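Local coordinates for protein acetyl xylan esterase (Geobacillus stearothermophilus, PDB 5BN1) that removes acetyl groups from xylan and xylo-oligosaccharides as a serine esterase of the GDSL family, working as a doughnut-shaped homooctamer, at residues L9-D14 with G36-V41; N64-L69 with D111-T116; D93-Y98 with R192-V197; Q173-E178 with H200-R205. The protein carries 1 engineered substitution. All coordinates share one frame; numbering follows the deposited sequence. Where two conformers were deposited one is given.

Contact 1: L9-D14 with G36-V41; sequences LLFIGD and GYVAYV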
loop_
_atom_site.group_PDB
_atom_site.type_symbol
_atom_site.label_atom_id
_atom_site.label_comp_id
_atom_site.label_asym_id
_atom_site.label_seq_id
_atom_site.Cartn_x
_atom_site.Cartn_y
_atom_site.Cartn_z
ATOM N N LEU A 9 18.739 2.463 31.767
ATOM C CA LEU A 9 19.709 3.138 30.922
ATOM C C LEU A 9 18.941 3.694 29.766
ATOM O O LEU A 9 18.246 2.950 29.048
ATOM C CB LEU A 9 20.771 2.162 30.435
ATOM C CG LEU A 9 21.641 2.561 29.222
ATOM C CD1 LEU A 9 22.416 3.856 29.479
ATOM C CD2 LEU A 9 22.619 1.452 28.989
ATOM N N LEU A 10 18.987 5.013 29.562
ATOM C CA LEU A 10 18.232 5.703 28.587
ATOM C C LEU A 10 19.211 6.310 27.631
ATOM O O LEU A 10 20.128 7.039 27.993
ATOM C CB LEU A 10 17.334 6.792 29.174
ATOM C CG LEU A 10 16.467 7.610 28.274
ATOM C CD1 LEU A 10 15.256 8.094 29.067
ATOM C CD2 LEU A 10 17.161 8.853 27.761
ATOM N N PHE A 11 19.023 6.070 26.301
ATOM C CA PHE A 11 19.850 6.628 25.229
ATOM C C PHE A 11 19.045 7.694 24.546
ATOM O O PHE A 11 17.859 7.587 24.248
ATOM C CB PHE A 11 20.194 5.541 24.191
ATOM C CG PHE A 11 21.145 4.501 24.653
ATOM C CD1 PHE A 11 22.452 4.621 24.364
ATOM C CD2 PHE A 11 20.655 3.300 25.244
ATOM C CE1 PHE A 11 23.388 3.662 24.723
ATOM C CE2 PHE A 11 21.565 2.321 25.565
ATOM C CZ PHE A 11 22.900 2.474 25.336
ATOM N N ILE A 12 19.765 8.813 24.282
ATOM C CA ILE A 12 19.164 9.922 23.595
ATOM C C ILE A 12 20.175 10.495 22.567
ATOM O O ILE A 12 21.394 10.394 22.712
ATOM C CB ILE A 12 18.511 10.972 24.503
ATOM C CG1 ILE A 12 17.536 11.884 23.755
ATOM C CG2 ILE A 12 19.605 11.708 25.276
ATOM C CD1 ILE A 12 16.608 12.753 24.625
ATOM N N GLY A 13 19.622 10.993 21.451
ATOM C CA GLY A 13 20.399 11.469 20.390
ATOM C C GLY A 13 19.522 11.636 19.148
ATOM O O GLY A 13 18.334 11.877 19.206
ATOM N N ASP A 14 20.229 11.542 17.993
ATOM C CA ASP A 14 19.651 11.749 16.635
ATOM C C ASP A 14 19.370 10.413 15.921
ATOM O O ASP A 14 19.182 9.437 16.572
ATOM C CB ASP A 14 20.574 12.705 15.907
ATOM C CG ASP A 14 21.947 12.214 15.803
ATOM O OD1 ASP A 14 22.183 10.984 15.774
ATOM O OD2 ASP A 14 22.893 13.018 15.836
ATOM N N GLY A 36 20.239 -0.410 15.424
ATOM C CA GLY A 36 21.608 0.072 15.385
ATOM C C GLY A 36 22.238 -0.173 16.757
ATOM O O GLY A 36 22.038 -1.150 17.490
ATOM N N TYR A 37 23.134 0.772 17.070
ATOM C CA TYR A 37 24.106 0.497 18.156
ATOM C C TYR A 37 23.378 0.301 19.511
ATOM O O TYR A 37 23.896 -0.478 20.289
ATOM C CB TYR A 37 25.223 1.563 18.318
ATOM C CG TYR A 37 24.850 2.875 18.974
ATOM C CD1 TYR A 37 24.236 3.930 18.298
ATOM C CD2 TYR A 37 24.982 3.013 20.364
ATOM C CE1 TYR A 37 23.820 5.110 18.924
ATOM C CE2 TYR A 37 24.573 4.186 20.970
ATOM C CZ TYR A 37 24.001 5.195 20.294
ATOM O OH TYR A 37 23.531 6.384 20.924
ATOM N N VAL A 38 22.275 0.984 19.764
ATOM C CA VAL A 38 21.552 0.766 21.019
ATOM C C VAL A 38 21.122 -0.717 21.161
ATOM O O VAL A 38 21.409 -1.359 22.114
ATOM C CB VAL A 38 20.404 1.715 21.154
ATOM C CG1 VAL A 38 19.545 1.409 22.401
ATOM C CG2 VAL A 38 20.904 3.175 21.231
ATOM N N ALA A 39 20.523 -1.205 20.091
ATOM C CA ALA A 39 20.105 -2.575 20.141
ATOM C C ALA A 39 21.278 -3.493 20.285
ATOM O O ALA A 39 21.143 -4.554 20.945
ATOM C CB ALA A 39 19.298 -2.921 18.893
ATOM N N TYR A 40 22.367 -3.232 19.588
ATOM C CA TYR A 40 23.532 -4.069 19.651
ATOM C C TYR A 40 24.155 -4.118 21.050
ATOM O O TYR A 40 24.601 -5.144 21.543
ATOM C CB TYR A 40 24.581 -3.732 18.610
ATOM C CG TYR A 40 24.164 -3.776 17.169
ATOM C CD1 TYR A 40 23.031 -4.419 16.808
ATOM C CD2 TYR A 40 24.957 -3.277 16.237
ATOM C CE1 TYR A 40 22.621 -4.421 15.450
ATOM C CE2 TYR A 40 24.580 -3.236 14.877
ATOM C CZ TYR A 40 23.448 -3.825 14.522
ATOM O OH TYR A 40 23.054 -3.881 13.150
ATOM N N VAL A 41 24.196 -2.928 21.692
ATOM C CA VAL A 41 24.644 -2.871 23.060
ATOM C C VAL A 41 23.784 -3.759 23.955
ATOM O O VAL A 41 24.332 -4.539 24.750
ATOM C CB VAL A 41 24.662 -1.370 23.523
ATOM C CG1 VAL A 41 24.698 -1.306 25.052
ATOM C CG2 VAL A 41 25.783 -0.543 22.872
HETATM O O HOH W 1 23.383 7.923 23.336
#

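Contact 2: N64-L69 with D111-T116; sequences NTVRDL and DEYEAT. With IMD (imidazole), chain F.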
loop_
_atom_site.group_PDB
_atom_site.type_symbol
_atom_site.label_atom_id
_atom_site.label_comp_id
_atom_site.label_asym_id
_atom_site.label_seq_id
_atom_site.Cartn_x
_atom_site.Cartn_y
_atom_site.Cartn_z
ATOM N N ASN A 64 17.604 15.370 15.030
ATOM C CA ASN A 64 17.777 16.301 16.194
ATOM C C ASN A 64 19.186 16.883 16.321
ATOM O O ASN A 64 20.195 16.280 16.028
ATOM C CB ASN A 64 17.455 15.571 17.501
ATOM C CG ASN A 64 16.043 15.507 17.888
ATOM O OD1 ASN A 64 15.054 15.845 17.118
ATOM N ND2 ASN A 64 15.914 15.228 19.111
ATOM N N THR A 65 19.166 18.132 16.797
ATOM C CA THR A 65 20.338 18.843 17.294
ATOM C C THR A 65 20.149 18.903 18.826
ATOM O O THR A 65 19.157 18.514 19.396
ATOM C CB THR A 65 20.381 20.220 16.755
ATOM O OG1 THR A 65 19.235 20.962 17.279
ATOM C CG2 THR A 65 20.355 20.310 15.249
ATOM N N VAL A 66 21.136 19.508 19.460
ATOM C CA VAL A 66 21.006 19.640 20.945
ATOM C C VAL A 66 19.879 20.624 21.296
ATOM O O VAL A 66 19.296 20.541 22.378
ATOM C CB VAL A 66 22.354 20.029 21.574
ATOM C CG1 VAL A 66 22.703 21.511 21.363
ATOM C CG2 VAL A 66 22.325 19.713 23.072
ATOM N N ARG A 67 19.529 21.516 20.390
ATOM C CA ARG A 67 18.452 22.451 20.593
ATOM C C ARG A 67 17.137 21.649 20.672
ATOM O O ARG A 67 16.233 21.857 21.516
ATOM C CB ARG A 67 18.399 23.422 19.485
ATOM C CG ARG A 67 17.273 24.452 19.627
ATOM C CD ARG A 67 17.157 25.312 18.357
ATOM N NE ARG A 67 18.381 26.029 17.961
ATOM C CZ ARG A 67 18.751 26.357 16.739
ATOM N NH1 ARG A 67 18.023 25.925 15.648
ATOM N NH2 ARG A 67 19.815 27.048 16.516
ATOM N N ASP A 68 16.977 20.603 19.805
ATOM C CA ASP A 68 15.840 19.772 19.908
ATOM C C ASP A 68 15.833 18.921 21.160
ATOM O O ASP A 68 14.747 18.649 21.726
ATOM C CB ASP A 68 15.770 18.847 18.680
ATOM C CG ASP A 68 15.688 19.612 17.401
ATOM O OD1 ASP A 68 14.723 20.433 17.229
ATOM O OD2 ASP A 68 16.500 19.402 16.463
ATOM N N LEU A 69 16.979 18.425 21.571
ATOM C CA LEU A 69 17.065 17.710 22.867
ATOM C C LEU A 69 16.551 18.537 24.010
ATOM O O LEU A 69 15.748 18.093 24.770
ATOM C CB LEU A 69 18.446 17.234 23.171
ATOM C CG LEU A 69 19.114 16.256 22.235
ATOM C CD1 LEU A 69 20.299 15.572 22.853
ATOM C CD2 LEU A 69 18.205 15.175 21.733
ATOM N N ASP A 111 28.826 28.057 20.331
ATOM C CA ASP A 111 28.323 28.642 21.561
ATOM C C ASP A 111 27.015 28.128 22.067
ATOM O O ASP A 111 26.866 27.827 23.244
ATOM C CB ASP A 111 28.257 30.197 21.452
ATOM C CG ASP A 111 27.336 30.716 20.394
ATOM O OD1 ASP A 111 27.149 30.095 19.315
ATOM O OD2 ASP A 111 26.696 31.761 20.608
ATOM N N GLU A 112 26.019 27.924 21.176
ATOM C CA GLU A 112 24.772 27.321 21.535
ATOM C C GLU A 112 24.961 25.850 21.928
ATOM O O GLU A 112 24.370 25.449 22.885
ATOM C CB GLU A 112 23.727 27.457 20.421
ATOM C CG GLU A 112 22.403 26.944 20.798
ATOM C CD GLU A 112 21.294 27.046 19.726
ATOM O OE1 GLU A 112 21.586 27.538 18.626
ATOM O OE2 GLU A 112 20.199 26.572 20.018
ATOM N N TYR A 113 25.789 25.173 21.200
ATOM C CA TYR A 113 26.043 23.751 21.493
ATOM C C TYR A 113 26.637 23.532 22.893
ATOM O O TYR A 113 26.047 22.768 23.676
ATOM C CB TYR A 113 26.920 23.152 20.410
ATOM C CG TYR A 113 27.186 21.689 20.579
ATOM C CD1 TYR A 113 26.265 20.763 20.160
ATOM C CD2 TYR A 113 28.391 21.277 21.073
ATOM C CE1 TYR A 113 26.501 19.425 20.293
ATOM C CE2 TYR A 113 28.702 19.888 21.193
ATOM C CZ TYR A 113 27.701 18.990 20.785
ATOM O OH TYR A 113 28.035 17.649 20.923
ATOM N N GLU A 114 27.689 24.255 23.145
ATOM C CA GLU A 114 28.344 24.108 24.447
ATOM C C GLU A 114 27.407 24.509 25.538
ATOM O O GLU A 114 27.310 23.843 26.587
ATOM C CB GLU A 114 29.675 24.901 24.510
ATOM C CG GLU A 114 30.509 24.665 25.784
ATOM C CD GLU A 114 30.181 25.577 26.950
ATOM O OE1 GLU A 114 29.354 26.480 26.861
ATOM O OE2 GLU A 114 30.811 25.226 28.026
ATOM N N ALA A 115 26.743 25.669 25.420
ATOM C CA ALA A 115 25.916 26.064 26.548
ATOM C C ALA A 115 24.762 25.233 26.812
ATOM O O ALA A 115 24.434 24.928 27.970
ATOM C CB ALA A 115 25.427 27.459 26.295
ATOM N N THR A 116 24.107 24.692 25.722
ATOM C CA THR A 116 22.941 23.893 25.896
ATOM C C THR A 116 23.354 22.469 26.425
ATOM O O THR A 116 22.726 21.986 27.351
ATOM C CB THR A 116 22.167 23.768 24.563
ATOM O OG1 THR A 116 21.810 25.086 24.070
ATOM C CG2 THR A 116 20.923 22.937 24.716
HETATM N N1 IMD F . 34.620 23.288 29.144
HETATM C C2 IMD F . 33.193 23.537 29.062
HETATM N N3 IMD F . 33.103 24.048 27.902
HETATM C C4 IMD F . 34.303 24.488 27.371
HETATM C C5 IMD F . 35.344 23.885 28.115
#

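Contact 3: D93-Y98 with R192-V197; sequences DVWRQY and RVHPSV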
loop_
_atom_site.group_PDB
_atom_site.type_symbol
_atom_site.label_atom_id
_atom_site.label_comp_id
_atom_site.label_asym_id
_atom_site.label_seq_id
_atom_site.Cartn_x
_atom_site.Cartn_y
_atom_site.Cartn_z
ATOM N N ASP A 93 23.943 19.341 14.400
ATOM C CA ASP A 93 24.369 20.679 14.786
ATOM C C ASP A 93 25.417 21.194 13.842
ATOM O O ASP A 93 25.429 22.388 13.470
ATOM C CB ASP A 93 24.864 20.627 16.211
ATOM C CG ASP A 93 23.909 19.971 17.163
ATOM O OD1 ASP A 93 23.561 18.731 16.978
ATOM O OD2 ASP A 93 23.411 20.575 18.158
ATOM N N VAL A 94 26.358 20.344 13.450
ATOM C CA VAL A 94 27.414 20.545 12.530
ATOM C C VAL A 94 26.905 20.435 11.082
ATOM O O VAL A 94 27.201 21.268 10.247
ATOM C CB VAL A 94 28.574 19.602 12.798
ATOM C CG1 VAL A 94 29.616 19.722 11.766
ATOM C CG2 VAL A 94 29.166 19.893 14.208
ATOM N N TRP A 95 26.313 19.289 10.777
ATOM C CA TRP A 95 26.016 18.959 9.352
ATOM C C TRP A 95 25.237 20.052 8.679
ATOM O O TRP A 95 25.524 20.362 7.531
ATOM C CB TRP A 95 25.274 17.644 9.295
ATOM C CG TRP A 95 25.372 16.884 7.993
ATOM C CD1 TRP A 95 26.170 17.135 6.928
ATOM C CD2 TRP A 95 24.819 15.568 7.793
ATOM N NE1 TRP A 95 26.047 16.116 5.980
ATOM C CE2 TRP A 95 25.230 15.143 6.501
ATOM C CE3 TRP A 95 23.953 14.803 8.528
ATOM C CZ2 TRP A 95 24.863 13.858 6.024
ATOM C CZ3 TRP A 95 23.536 13.583 8.031
ATOM C CH2 TRP A 95 24.020 13.148 6.780
ATOM N N ARG A 96 24.231 20.593 9.344
ATOM C CA ARG A 96 23.459 21.680 8.755
ATOM C C ARG A 96 24.238 22.837 8.233
ATOM O O ARG A 96 23.889 23.522 7.257
ATOM C CB ARG A 96 22.296 22.099 9.640
ATOM C CG ARG A 96 21.263 21.074 9.963
ATOM C CD ARG A 96 20.428 20.583 8.778
ATOM N NE ARG A 96 21.144 19.501 8.099
ATOM C CZ ARG A 96 21.218 18.251 8.524
ATOM N NH1 ARG A 96 21.922 17.352 7.802
ATOM N NH2 ARG A 96 20.714 17.856 9.693
ATOM N N GLN A 97 25.334 23.160 8.941
ATOM C CA GLN A 97 26.221 24.224 8.550
ATOM C C GLN A 97 26.854 24.046 7.170
ATOM O O GLN A 97 27.298 24.948 6.507
ATOM C CB GLN A 97 27.330 24.489 9.588
ATOM C CG GLN A 97 26.804 24.736 10.980
ATOM C CD GLN A 97 27.845 24.883 12.037
ATOM O OE1 GLN A 97 28.881 25.612 11.798
ATOM N NE2 GLN A 97 27.634 24.292 13.188
ATOM N N TYR A 98 27.011 22.733 6.817
ATOM C CA TYR A 98 27.629 22.308 5.583
ATOM C C TYR A 98 26.634 21.848 4.500
ATOM O O TYR A 98 26.959 22.141 3.325
ATOM C CB TYR A 98 28.645 21.148 5.921
ATOM C CG TYR A 98 29.824 21.711 6.724
ATOM C CD1 TYR A 98 30.815 22.390 6.092
ATOM C CD2 TYR A 98 29.901 21.535 8.103
ATOM C CE1 TYR A 98 31.880 22.969 6.777
ATOM C CE2 TYR A 98 30.921 22.122 8.789
ATOM C CZ TYR A 98 31.871 22.807 8.138
ATOM O OH TYR A 98 32.943 23.456 8.796
ATOM N N ARG A 192 28.871 9.427 5.013
ATOM C CA ARG A 192 29.792 9.715 6.102
ATOM C C ARG A 192 29.149 9.886 7.423
ATOM O O ARG A 192 29.914 10.310 8.351
ATOM C CB ARG A 192 30.847 10.801 5.722
ATOM C CG ARG A 192 31.721 10.422 4.535
ATOM C CD ARG A 192 32.710 11.497 4.153
ATOM N NE ARG A 192 32.045 12.541 3.318
ATOM C CZ ARG A 192 32.581 13.734 3.030
ATOM N NH1 ARG A 192 33.806 13.954 3.422
ATOM N NH2 ARG A 192 31.964 14.636 2.310
ATOM N N VAL A 193 27.887 9.608 7.590
ATOM C CA VAL A 193 27.186 9.742 8.835
ATOM C C VAL A 193 26.491 8.466 9.243
ATOM O O VAL A 193 26.675 7.981 10.356
ATOM C CB VAL A 193 26.228 10.902 8.794
ATOM C CG1 VAL A 193 25.319 10.920 10.012
ATOM C CG2 VAL A 193 27.049 12.205 8.663
ATOM N N HIS A 194 25.609 7.918 8.375
ATOM C CA HIS A 194 24.744 6.823 8.677
ATOM C C HIS A 194 25.428 5.525 8.259
ATOM O O HIS A 194 25.518 5.255 7.044
ATOM C CB HIS A 194 23.455 6.947 7.903
ATOM C CG HIS A 194 22.668 8.160 8.305
ATOM N ND1 HIS A 194 22.647 9.282 7.578
ATOM C CD2 HIS A 194 21.934 8.399 9.427
ATOM C CE1 HIS A 194 21.834 10.162 8.142
ATOM N NE2 HIS A 194 21.459 9.679 9.298
ATOM N N PRO A 195 25.917 4.751 9.193
ATOM C CA PRO A 195 26.733 3.627 8.837
ATOM C C PRO A 195 26.000 2.277 8.689
ATOM O O PRO A 195 24.845 2.161 9.055
ATOM C CB PRO A 195 27.776 3.541 9.937
ATOM C CG PRO A 195 27.024 3.908 11.056
ATOM C CD PRO A 195 25.950 4.940 10.659
ATOM N N SER A 196 26.753 1.383 8.095
ATOM C CA SER A 196 26.345 -0.016 8.001
ATOM C C SER A 196 26.261 -0.639 9.398
ATOM O O SER A 196 26.653 -0.063 10.471
ATOM C CB SER A 196 27.390 -0.878 7.313
ATOM O OG SER A 196 28.653 -0.804 7.869
ATOM N N VAL A 197 25.871 -1.914 9.442
ATOM C CA VAL A 197 25.935 -2.689 10.674
ATOM C C VAL A 197 27.307 -2.583 11.281
ATOM O O VAL A 197 27.511 -2.543 12.513
ATOM C CB VAL A 197 25.598 -4.191 10.414
ATOM C CG1 VAL A 197 25.937 -5.082 11.618
ATOM C CG2 VAL A 197 24.164 -4.309 9.911
#

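Contact 4: Q173-E178 with H200-R205; sequences QAAFNE and HMILAR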
loop_
_atom_site.group_PDB
_atom_site.type_symbol
_atom_site.label_atom_id
_atom_site.label_comp_id
_atom_site.label_asym_id
_atom_site.label_seq_id
_atom_site.Cartn_x
_atom_site.Cartn_y
_atom_site.Cartn_z
ATOM N N GLN A 173 34.630 9.315 17.508
ATOM C CA GLN A 173 35.521 9.635 16.425
ATOM C C GLN A 173 36.751 8.799 16.446
ATOM O O GLN A 173 37.154 8.324 15.437
ATOM C CB GLN A 173 35.926 11.148 16.393
ATOM C CG GLN A 173 36.622 11.534 15.138
ATOM C CD GLN A 173 35.757 11.420 13.908
ATOM O OE1 GLN A 173 36.194 10.735 12.875
ATOM N NE2 GLN A 173 34.675 12.013 13.936
ATOM N N ALA A 174 37.398 8.674 17.613
ATOM C CA ALA A 174 38.595 7.879 17.681
ATOM C C ALA A 174 38.292 6.417 17.312
ATOM O O ALA A 174 39.163 5.840 16.650
ATOM C CB ALA A 174 39.105 7.879 19.110
ATOM N N ALA A 175 37.098 5.965 17.634
ATOM C CA ALA A 175 36.704 4.548 17.311
ATOM C C ALA A 175 36.651 4.407 15.779
ATOM O O ALA A 175 37.206 3.461 15.188
ATOM C CB ALA A 175 35.435 4.210 17.968
ATOM N N PHE A 176 36.045 5.394 15.107
ATOM C CA PHE A 176 36.036 5.331 13.622
ATOM C C PHE A 176 37.405 5.545 13.008
ATOM O O PHE A 176 37.774 4.989 12.022
ATOM C CB PHE A 176 35.041 6.291 13.041
ATOM C CG PHE A 176 33.610 5.806 13.107
ATOM C CD1 PHE A 176 33.216 4.753 12.235
ATOM C CD2 PHE A 176 32.697 6.354 13.932
ATOM C CE1 PHE A 176 31.948 4.313 12.309
ATOM C CE2 PHE A 176 31.413 5.922 13.994
ATOM C CZ PHE A 176 31.057 4.798 13.198
ATOM N N ASN A 177 38.190 6.480 13.589
ATOM C CA ASN A 177 39.456 6.779 13.024
ATOM C C ASN A 177 40.346 5.523 12.912
ATOM O O ASN A 177 41.087 5.430 11.912
ATOM C CB ASN A 177 40.186 7.796 13.906
ATOM C CG ASN A 177 39.590 9.198 13.830
ATOM O OD1 ASN A 177 38.793 9.476 12.965
ATOM N ND2 ASN A 177 39.972 10.054 14.792
ATOM N N GLU A 178 40.246 4.653 13.906
ATOM C CA GLU A 178 41.086 3.390 13.838
ATOM C C GLU A 178 40.706 2.553 12.614
ATOM O O GLU A 178 41.562 2.128 11.843
ATOM C CB GLU A 178 40.887 2.667 15.089
ATOM C CG GLU A 178 41.627 1.299 15.082
ATOM C CD GLU A 178 43.170 1.384 15.056
ATOM O OE1 GLU A 178 43.835 2.455 15.406
ATOM O OE2 GLU A 178 43.694 0.283 14.635
ATOM N N HIS A 200 27.713 0.547 13.233
ATOM C CA HIS A 200 26.944 0.455 14.499
ATOM C C HIS A 200 27.682 -0.436 15.468
ATOM O O HIS A 200 27.582 -0.238 16.702
ATOM C CB HIS A 200 25.505 0.091 14.242
ATOM C CG HIS A 200 24.689 1.299 13.879
ATOM N ND1 HIS A 200 24.369 1.757 12.602
ATOM C CD2 HIS A 200 24.213 2.221 14.692
ATOM C CE1 HIS A 200 23.666 2.899 12.704
ATOM N NE2 HIS A 200 23.570 3.166 14.009
ATOM N N MET A 201 28.361 -1.483 14.988
ATOM C CA MET A 201 29.170 -2.319 15.837
ATOM C C MET A 201 30.329 -1.552 16.417
ATOM O O MET A 201 30.691 -1.739 17.576
ATOM C CB MET A 201 29.718 -3.581 15.132
ATOM C CG MET A 201 28.599 -4.561 14.948
ATOM S SD MET A 201 28.005 -5.338 16.520
ATOM C CE MET A 201 26.862 -6.365 15.560
ATOM N N ILE A 202 30.978 -0.742 15.611
ATOM C CA ILE A 202 32.087 0.182 16.102
ATOM C C ILE A 202 31.548 0.997 17.266
ATOM O O ILE A 202 32.217 1.110 18.320
ATOM C CB ILE A 202 32.628 1.013 14.951
ATOM C CG1 ILE A 202 33.410 0.187 13.954
ATOM C CG2 ILE A 202 33.497 2.183 15.504
ATOM C CD1 ILE A 202 33.626 0.901 12.625
ATOM N N LEU A 203 30.412 1.606 17.079
ATOM C CA LEU A 203 29.760 2.410 18.121
ATOM C C LEU A 203 29.454 1.591 19.339
ATOM O O LEU A 203 29.727 1.994 20.464
ATOM C CB LEU A 203 28.541 3.128 17.642
ATOM C CG LEU A 203 28.727 4.204 16.570
ATOM C CD1 LEU A 203 27.412 4.605 15.937
ATOM C CD2 LEU A 203 29.335 5.436 17.279
ATOM N N ALA A 204 28.811 0.419 19.159
ATOM C CA ALA A 204 28.443 -0.394 20.344
ATOM C C ALA A 204 29.715 -0.802 21.076
ATOM O O ALA A 204 29.739 -0.825 22.345
ATOM C CB ALA A 204 27.688 -1.603 19.891
ATOM N N ARG A 205 30.764 -1.202 20.383
ATOM C CA ARG A 205 31.984 -1.633 20.996
ATOM C C ARG A 205 32.619 -0.462 21.808
ATOM O O ARG A 205 33.046 -0.687 22.942
ATOM C CB ARG A 205 32.946 -2.070 19.902
ATOM C CG ARG A 205 34.278 -2.468 20.434
ATOM C CD ARG A 205 35.251 -2.857 19.337
ATOM N NE ARG A 205 36.488 -3.412 19.874
ATOM C CZ ARG A 205 37.681 -3.234 19.333
ATOM N NH1 ARG A 205 37.827 -2.607 18.214
ATOM N NH2 ARG A 205 38.770 -3.780 19.914
#

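Contact 1: L9-D14 with G36-V41
Phe11 meets Val38, Tyr37 and Val41 where helix 37-48 packs on strand 8-13. The two belong to the first beta-alpha-beta crossover of the alpha/beta SGNH hydrolase fold. The helix runs back almost antiparallel to the strand, at 162° between the short segments, and leads on to the adjacent parallel strand 55-58. The axes of the segments approach to 10.7 Å.

The Phe11 ring is the centre of the contact. Val38 comes over one of its faces, with CG2 in a CH-pi contact 3.9 Å from the ring centroid. The other methyl of Val38 reaches further along the ring, with CG1 3.6 Å from Phe11 CD2. Leu9 CD1 lies over the opposite face, toward the rim. One helical turn on, Val41 CG1 lies 4.2 Å from Phe11 CZ.

Tyr37 approaches obliquely. Its ring plane is turned 82° from that of Phe11, and Tyr37 CE2 is 4.0 Å from Phe11 CE1. Its CG stands between the backbone N and the carbonyl carbon (chi1 76°), which sends the phenol back toward the strand. There the hydroxyl hydrogen-bonds to Thr17, two residues past the inferred nucleophile Ser15. It also shares a water with the strand: the water lies 2.9 Å from Tyr37 OH and donates to Ile12 O at 3.2 Å.

Contact 2: N64-L69 with D111-T116
Val66 and Arg67, in the first turn of helix 66-78, meet Tyr113, Thr116 and Glu112 of helix 110-124. The turn begins at Thr65, which forms a capping box with Asp68: Thr65 N donates to Asp68 OD2 at 3.0 Å, while Thr65 OG1 accepts weak bonds from the backbone N atoms of Arg67 and Asp68.

Val66 CG1 lies 3.8 Å from Tyr113 CD1. The other methyl, trans to the backbone N, is sent to Thr116. These two side chains slide past each other in opposite directions, Val66 CG2 3.9 Å from Thr116 CG2.

Arg67 then grips Glu112 side-on: Arg67 NE donates to Glu112 OE2 and Arg67 NH2 to Glu112 OE1, both at 2.8 Å. Both carboxylate oxygens use their syn lone pairs, and the two flat groups are only 24° from coplanar. Arg67 NH1 has another partner, Glu105 O, so the guanidinium is held in a fixed rotation.

Glu114 points away; its OE2 takes a weak bond from N3 of an imidazole, probably from the crystallisation liquor.

An apolar inner part with a bidentate salt bridge at its more exposed margin thus joins two neighbouring helices on one side of the parallel sheet in the SGNH hydrolase fold.

Contact 3: D93-Y98 with R192-V197
Trp95 of helix 91-99 packs against Val193 and His194. The loop 192-197 carries part of the Ser-His-Asp triad of the SGNH hydrolases, and His194 is the inferred charge-relay histidine.

The apolar contact is made by Val193. It comes over one face of the indole, with CG2 in a CH-pi contact 3.7 Å from the centroid of the six-membered ring and only 10° off its normal. The second methyl of Val193 leans to the rim, with CG1 3.8 Å from Trp95 CZ3. The same methyl lies above the centre of the His194 ring, so Val193 touches both rings, with one methyl over a face of each. On the opposite face of the indole, Arg96 NH1 lies 3.0 Å above the plane of the Trp95 ring, toward the rim.

The aromatic contact is oblique. His194 CE1 lies near the indole plane, at its edge, 3.8 Å from Trp95 CZ3. The planes are 47° apart. The indole reaches the loop because its CG is roughly anti to the backbone N (chi1 -156°).

Hydrogen bonds hold both ring nitrogens of His194: ND1 to Asp191, the inferred charge-relay acid, which also accepts from the backbone N of Val193, and NE2 to Ser15.

Across the subunit boundary, Trp190 of a neighbouring subunit stacks on Trp95. Trp95 thus touches the inferred charge-relay histidine and also takes part in a subunit interface.

Within the helix, Gln97 NE2 donates to Asp93 O at 2.9 Å, nearly straight.

Contact 4: Q173-E178 with H200-R205
Ala204 N donates to His200 O at 2.8 Å, and Asn177 N to Gln173 O at 2.8 Å; these helical bonds hold the turns on which Ile202 and Leu203 face Ala175 and Phe176. The contact itself is apolar. The two short helical segments cross at 129°, with axes 9.5 Å apart at the nearest point. The nearest CA atoms are those of Ala175 and Ile202, 6.5 Å apart.

Ile202 does most of the touching. Its CG2 is anti to the backbone N and comes down over the centre of the Phe176 ring, only 10° off the normal. The same methyl lies 3.7 Å from Ala175 CB. The longer branch runs past the ring, with Ile202 CD1 3.8 Å from Phe176 CE1. Leu203 approaches obliquely from the next position, with CD2 3.9 Å from Phe176 CE2.

Beyond the contact, Leu203 touches Tyr37, and Ala204 touches Val41, both on helix 37-48. Ile202 also packs on Ala47 of a neighbouring subunit. Helices 172-180 and 197-211 are thus packed together in the helical layer on one side of the sheet, as expected of the three-layer alpha/beta/alpha sandwich of SGNH hydrolases.

Overall arrangement
Contact 3 holds the inferred catalytic His194, and the others lie round it. Tyr37 of contact 1 has its side chain about 9 Å from that of Ser15, and Leu203 of contact 4 about 9 Å from that of His194. In contact 2, Asn64 O accepts from Asn92 ND2, Asn92 being an inferred transition-state stabiliser. Contact 2 is joined to contact 3 by Val66 N, 2.8 Å from Asp93 OD2, a probable hydrogen bond. Contacts 2 and 4 do not touch; their centres are 23 Å apart, on opposite sides of the chain's centre. Contact 1 touches both, Ile12 meeting Leu69 of contact 2 and Tyr40 CE2 lying 3.5 Å from His200 CB of contact 4. Contacts 1, 3 and 4 also touch a neighbouring subunit.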